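Local coordinates for DisA protein (Sorangium cellulosum, PDB 6CCA) that probably transfers methyl groups to the alpha carbon of a polyketide intermediate, building a gem-dimethyl group on the disorazol assembly line, at residues A23-E35 and Q402-R414. Numbering follows the deposited sequence.
Sequences ATVHPERFEPLLE and QNVILAESDGVSR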
loop_
_atom_site.group_PDB
_atom_site.type_symbol
_atom_site.label_atom_id
_atom_site.label_comp_id
_atom_site.label_asym_id
_atom_site.label_seq_id
_atom_site.Cartn_x
_atom_site.Cartn_y
_atom_site.Cartn_z
ATOM N N ALA A 23 -21.115 20.700 9.201
ATOM C CA ALA A 23 -20.350 20.493 7.910
ATOM C C ALA A 23 -19.695 21.781 7.463
ATOM O O ALA A 23 -20.272 22.819 7.569
ATOM C CB ALA A 23 -21.271 19.934 6.819
ATOM N N THR A 24 -18.480 21.704 6.969
ATOM C CA THR A 24 -17.697 22.866 6.557
ATOM C C THR A 24 -17.720 22.872 5.065
ATOM O O THR A 24 -17.457 21.834 4.470
ATOM C CB THR A 24 -16.222 22.663 6.968
ATOM O OG1 THR A 24 -16.155 22.704 8.384
ATOM C CG2 THR A 24 -15.288 23.762 6.435
ATOM N N VAL A 25 -18.083 23.986 4.444
ATOM C CA VAL A 25 -18.022 24.108 2.979
ATOM C C VAL A 25 -17.001 25.149 2.600
ATOM O O VAL A 25 -17.219 26.354 2.766
ATOM C CB VAL A 25 -19.395 24.536 2.416
ATOM C CG1 VAL A 25 -19.386 24.686 0.906
ATOM C CG2 VAL A 25 -20.464 23.568 2.921
ATOM N N HIS A 26 -15.907 24.716 1.976
ATOM C CA HIS A 26 -14.872 25.646 1.563
ATOM C C HIS A 26 -15.316 26.405 0.349
ATOM O O HIS A 26 -16.055 25.843 -0.493
ATOM C CB HIS A 26 -13.581 24.924 1.191
ATOM C CG HIS A 26 -13.021 24.045 2.262
ATOM N ND1 HIS A 26 -12.905 24.455 3.578
ATOM C CD2 HIS A 26 -12.398 22.825 2.188
ATOM C CE1 HIS A 26 -12.327 23.485 4.282
ATOM N NE2 HIS A 26 -12.008 22.495 3.464
ATOM N N PRO A 27 -14.869 27.658 0.199
ATOM C CA PRO A 27 -15.134 28.395 -1.039
ATOM C C PRO A 27 -14.362 27.830 -2.184
ATOM O O PRO A 27 -13.264 27.252 -1.997
ATOM C CB PRO A 27 -14.629 29.817 -0.782
ATOM C CG PRO A 27 -13.716 29.706 0.393
ATOM C CD PRO A 27 -14.055 28.422 1.168
ATOM N N GLU A 28 -14.894 27.998 -3.398
ATOM C CA GLU A 28 -14.179 27.556 -4.554
ATOM C C GLU A 28 -13.224 28.638 -5.053
ATOM O O GLU A 28 -13.666 29.705 -5.532
ATOM C CB GLU A 28 -15.190 27.172 -5.641
ATOM C CG GLU A 28 -16.173 26.123 -5.163
ATOM C CD GLU A 28 -17.055 25.592 -6.303
ATOM O OE1 GLU A 28 -17.971 26.310 -6.780
ATOM O OE2 GLU A 28 -16.825 24.461 -6.707
ATOM N N ARG A 29 -11.928 28.384 -4.961
ATOM C CA ARG A 29 -10.955 29.363 -5.297
ATOM C C ARG A 29 -10.338 29.134 -6.648
ATOM O O ARG A 29 -9.663 29.996 -7.172
ATOM C CB ARG A 29 -9.877 29.429 -4.233
ATOM C CG ARG A 29 -10.436 29.662 -2.827
ATOM C CD ARG A 29 -9.304 29.708 -1.810
ATOM N NE ARG A 29 -9.816 29.810 -0.444
ATOM C CZ ARG A 29 -10.166 30.946 0.149
ATOM N NH1 ARG A 29 -10.098 32.099 -0.507
ATOM N NH2 ARG A 29 -10.606 30.939 1.391
ATOM N N PHE A 30 -10.575 28.003 -7.256
ATOM C CA PHE A 30 -10.164 27.799 -8.639
ATOM C C PHE A 30 -11.110 26.767 -9.243
ATOM O O PHE A 30 -11.794 26.083 -8.520
ATOM C CB PHE A 30 -8.680 27.353 -8.729
ATOM C CG PHE A 30 -8.360 26.097 -7.907
ATOM C CD1 PHE A 30 -8.486 24.828 -8.484
ATOM C CD2 PHE A 30 -7.897 26.169 -6.583
ATOM C CE1 PHE A 30 -8.194 23.654 -7.773
ATOM C CE2 PHE A 30 -7.578 24.988 -5.875
ATOM C CZ PHE A 30 -7.760 23.740 -6.472
ATOM N N GLU A 31 -11.151 26.678 -10.565
ATOM C CA GLU A 31 -12.043 25.761 -11.271
ATOM C C GLU A 31 -11.629 24.281 -11.213
ATOM O O GLU A 31 -10.462 23.985 -11.070
ATOM C CB GLU A 31 -12.084 26.198 -12.745
ATOM C CG GLU A 31 -12.833 27.543 -12.869
ATOM C CD GLU A 31 -14.329 27.405 -12.557
ATOM O OE1 GLU A 31 -15.081 27.033 -13.486
ATOM O OE2 GLU A 31 -14.765 27.642 -11.388
ATOM N N PRO A 32 -12.602 23.380 -11.295
ATOM C CA PRO A 32 -12.304 21.954 -11.312
ATOM C C PRO A 32 -11.365 21.673 -12.463
ATOM O O PRO A 32 -11.560 22.162 -13.590
ATOM C CB PRO A 32 -13.662 21.294 -11.482
ATOM C CG PRO A 32 -14.648 22.291 -10.967
ATOM C CD PRO A 32 -14.055 23.635 -11.261
ATOM N N LEU A 33 -10.296 20.944 -12.190
ATOM C CA LEU A 33 -9.351 20.602 -13.257
ATOM C C LEU A 33 -9.062 19.108 -13.486
ATOM O O LEU A 33 -8.291 18.760 -14.372
ATOM C CB LEU A 33 -8.095 21.424 -13.180
ATOM C CG LEU A 33 -7.212 21.210 -11.955
ATOM C CD1 LEU A 33 -5.751 21.109 -12.363
ATOM C CD2 LEU A 33 -7.464 22.367 -10.998
ATOM N N LEU A 34 -9.639 18.260 -12.672
ATOM C CA LEU A 34 -9.329 16.858 -12.795
ATOM C C LEU A 34 -9.841 16.228 -14.076
ATOM O O LEU A 34 -9.131 15.471 -14.726
ATOM C CB LEU A 34 -9.833 16.088 -11.592
ATOM C CG LEU A 34 -9.439 14.598 -11.519
ATOM C CD1 LEU A 34 -7.968 14.413 -11.676
ATOM C CD2 LEU A 34 -9.938 13.945 -10.239
ATOM N N GLU A 35 -11.035 16.581 -14.478
ATOM C CA GLU A 35 -11.647 15.927 -15.680
ATOM C C GLU A 35 -10.734 16.078 -16.884
ATOM O O GLU A 35 -10.443 15.097 -17.576
ATOM C CB GLU A 35 -13.038 16.561 -15.936
ATOM C CG GLU A 35 -13.764 16.070 -17.182
ATOM C CD GLU A 35 -15.190 16.648 -17.318
ATOM O OE1 GLU A 35 -15.711 17.378 -16.430
ATOM O OE2 GLU A 35 -15.799 16.339 -18.358
ATOM N N GLN A 402 -2.481 -3.381 -8.180
ATOM C CA GLN A 402 -2.133 -2.037 -7.740
ATOM C C GLN A 402 -2.706 -1.018 -8.708
ATOM O O GLN A 402 -2.916 -1.263 -9.944
ATOM C CB GLN A 402 -0.620 -1.881 -7.749
ATOM C CG GLN A 402 -0.031 -0.634 -7.165
ATOM C CD GLN A 402 1.468 -0.695 -6.969
ATOM O OE1 GLN A 402 2.129 -1.688 -7.268
ATOM N NE2 GLN A 402 2.023 0.407 -6.519
ATOM N N ASN A 403 -2.989 0.148 -8.164
ATOM C CA ASN A 403 -3.446 1.272 -8.997
ATOM C C ASN A 403 -3.139 2.636 -8.408
ATOM O O ASN A 403 -2.901 2.742 -7.162
ATOM C CB ASN A 403 -4.936 1.113 -9.334
ATOM C CG ASN A 403 -5.289 1.769 -10.684
ATOM O OD1 ASN A 403 -4.413 2.279 -11.399
ATOM N ND2 ASN A 403 -6.579 1.756 -11.018
ATOM N N VAL A 404 -3.076 3.641 -9.270
ATOM C CA VAL A 404 -3.156 5.036 -8.833
ATOM C C VAL A 404 -4.607 5.530 -9.057
ATOM O O VAL A 404 -5.239 5.277 -10.118
ATOM C CB VAL A 404 -2.132 5.878 -9.520
ATOM C CG1 VAL A 404 -2.438 7.364 -9.400
ATOM C CG2 VAL A 404 -0.747 5.572 -8.969
ATOM N N ILE A 405 -5.137 6.185 -8.052
ATOM C CA ILE A 405 -6.529 6.660 -7.998
ATOM C C ILE A 405 -6.524 8.142 -7.722
ATOM O O ILE A 405 -5.889 8.578 -6.784
ATOM C CB ILE A 405 -7.390 5.911 -6.977
ATOM C CG1 ILE A 405 -7.301 4.376 -7.212
ATOM C CG2 ILE A 405 -8.847 6.389 -7.063
ATOM C CD1 ILE A 405 -6.752 3.649 -6.061
ATOM N N LEU A 406 -7.159 8.914 -8.592
ATOM C CA LEU A 406 -7.279 10.380 -8.476
ATOM C C LEU A 406 -8.715 10.750 -8.130
ATOM O O LEU A 406 -9.653 10.114 -8.612
ATOM C CB LEU A 406 -6.885 11.080 -9.771
ATOM C CG LEU A 406 -5.561 10.600 -10.410
ATOM C CD1 LEU A 406 -5.354 11.230 -11.763
ATOM C CD2 LEU A 406 -4.413 10.917 -9.545
ATOM N N ALA A 407 -8.893 11.732 -7.266
ATOM C CA ALA A 407 -10.233 12.143 -6.867
ATOM C C ALA A 407 -10.233 13.655 -6.545
ATOM O O ALA A 407 -9.240 14.175 -6.023
ATOM C CB ALA A 407 -10.614 11.391 -5.648
ATOM N N GLU A 408 -11.323 14.326 -6.914
ATOM C CA GLU A 408 -11.461 15.790 -6.760
ATOM C C GLU A 408 -12.422 16.066 -5.627
ATOM O O GLU A 408 -13.568 15.558 -5.554
ATOM C CB GLU A 408 -11.972 16.363 -8.079
ATOM C CG GLU A 408 -12.294 17.848 -8.096
ATOM C CD GLU A 408 -12.778 18.245 -9.480
ATOM O OE1 GLU A 408 -13.989 18.256 -9.619
ATOM O OE2 GLU A 408 -11.935 18.553 -10.384
ATOM N N SER A 409 -11.981 16.876 -4.700
ATOM C CA SER A 409 -12.801 17.153 -3.547
ATOM C C SER A 409 -13.865 18.182 -3.912
ATOM O O SER A 409 -13.566 19.148 -4.579
ATOM C CB SER A 409 -11.979 17.771 -2.426
ATOM O OG SER A 409 -12.834 18.008 -1.340
ATOM N N ASP A 410 -15.080 17.973 -3.419
ATOM C CA ASP A 410 -16.158 18.925 -3.619
ATOM C C ASP A 410 -16.086 20.064 -2.605
ATOM O O ASP A 410 -16.910 20.978 -2.638
ATOM C CB ASP A 410 -17.515 18.224 -3.525
ATOM C CG ASP A 410 -17.857 17.802 -2.110
ATOM O OD1 ASP A 410 -16.966 17.871 -1.236
ATOM O OD2 ASP A 410 -19.015 17.402 -1.870
ATOM N N GLY A 411 -15.104 20.018 -1.705
ATOM C CA GLY A 411 -14.979 21.083 -0.704
ATOM C C GLY A 411 -15.914 20.990 0.503
ATOM O O GLY A 411 -15.922 21.926 1.335
ATOM N N VAL A 412 -16.635 19.881 0.643
ATOM C CA VAL A 412 -17.472 19.608 1.857
ATOM C C VAL A 412 -16.880 18.577 2.831
ATOM O O VAL A 412 -16.445 17.523 2.423
ATOM C CB VAL A 412 -18.855 19.124 1.493
ATOM C CG1 VAL A 412 -19.712 19.069 2.765
ATOM C CG2 VAL A 412 -19.474 20.012 0.429
ATOM N N SER A 413 -16.804 18.917 4.112
ATOM C CA SER A 413 -16.097 18.090 5.098
ATOM C C SER A 413 -16.975 18.034 6.341
ATOM O O SER A 413 -17.407 19.114 6.809
ATOM C CB SER A 413 -14.749 18.741 5.511
ATOM O OG SER A 413 -14.004 17.817 6.285
ATOM N N ARG A 414 -17.222 16.826 6.871
ATOM C CA ARG A 414 -17.871 16.626 8.210
ATOM C C ARG A 414 -16.890 16.690 9.358
ATOM O O ARG A 414 -16.240 15.689 9.611
ATOM C CB ARG A 414 -18.602 15.258 8.270
ATOM C CG ARG A 414 -19.804 15.177 7.333
ATOM C CD ARG A 414 -20.374 16.572 7.121
ATOM N NE ARG A 414 -21.516 16.634 6.238
ATOM C CZ ARG A 414 -22.752 16.306 6.584
ATOM N NH1 ARG A 414 -23.032 15.841 7.800
ATOM N NH2 ARG A 414 -23.717 16.432 5.691
HETATM O O HOH W 1 -9.727 19.805 -9.696
#
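Glu408 meets Pro32 and Leu34 through CB and its carboxylate, and shows how one extended glutamate side chain can tie a strand to the segment around Pro32-Leu34. Its CB lies against Leu34 CD2 at 3.8 Å. With CG anti to the backbone N (chi1 175°) and the chain straight beyond it, the carboxylate is carried out to the backbone of Leu33 and Leu34. There CD and OE1 rest on Pro32 CB, while OE2 accepts a hydrogen bond from Leu34 N (3.3 Å), which comes in nearly along the C-O axis. OE2 also sits 3.5 Å from Leu34 CB. A water donates to Glu408 OE2 (2.6 Å) and accepts from Leu33 N, so the backbone is held both directly and through solvent. OE1 turns to Arg385 and Arg386, whose salt bridges should favour the charged form. Next to this polar grip, Leu34 CD1 packs on Leu406 CB at 4.0 Å.

Farther along, the two ends of the modelled chain pair as a short antiparallel ladder. Thr24 N donates to Ser413 O at 2.8 Å, Ser413 N returns a bond to Thr24 O, and His26 N reaches Gly411 O.

The Glu408 and Leu34 part lies on strand 402-409, antiparallel to strand 330-337, whose Trp331 touches Leu34; the ladder is a separate two-stranded sheet beside helix 315-325, where Ser413 OG bonds Gln320 O and Asp410 is salt-bridged to Lys323.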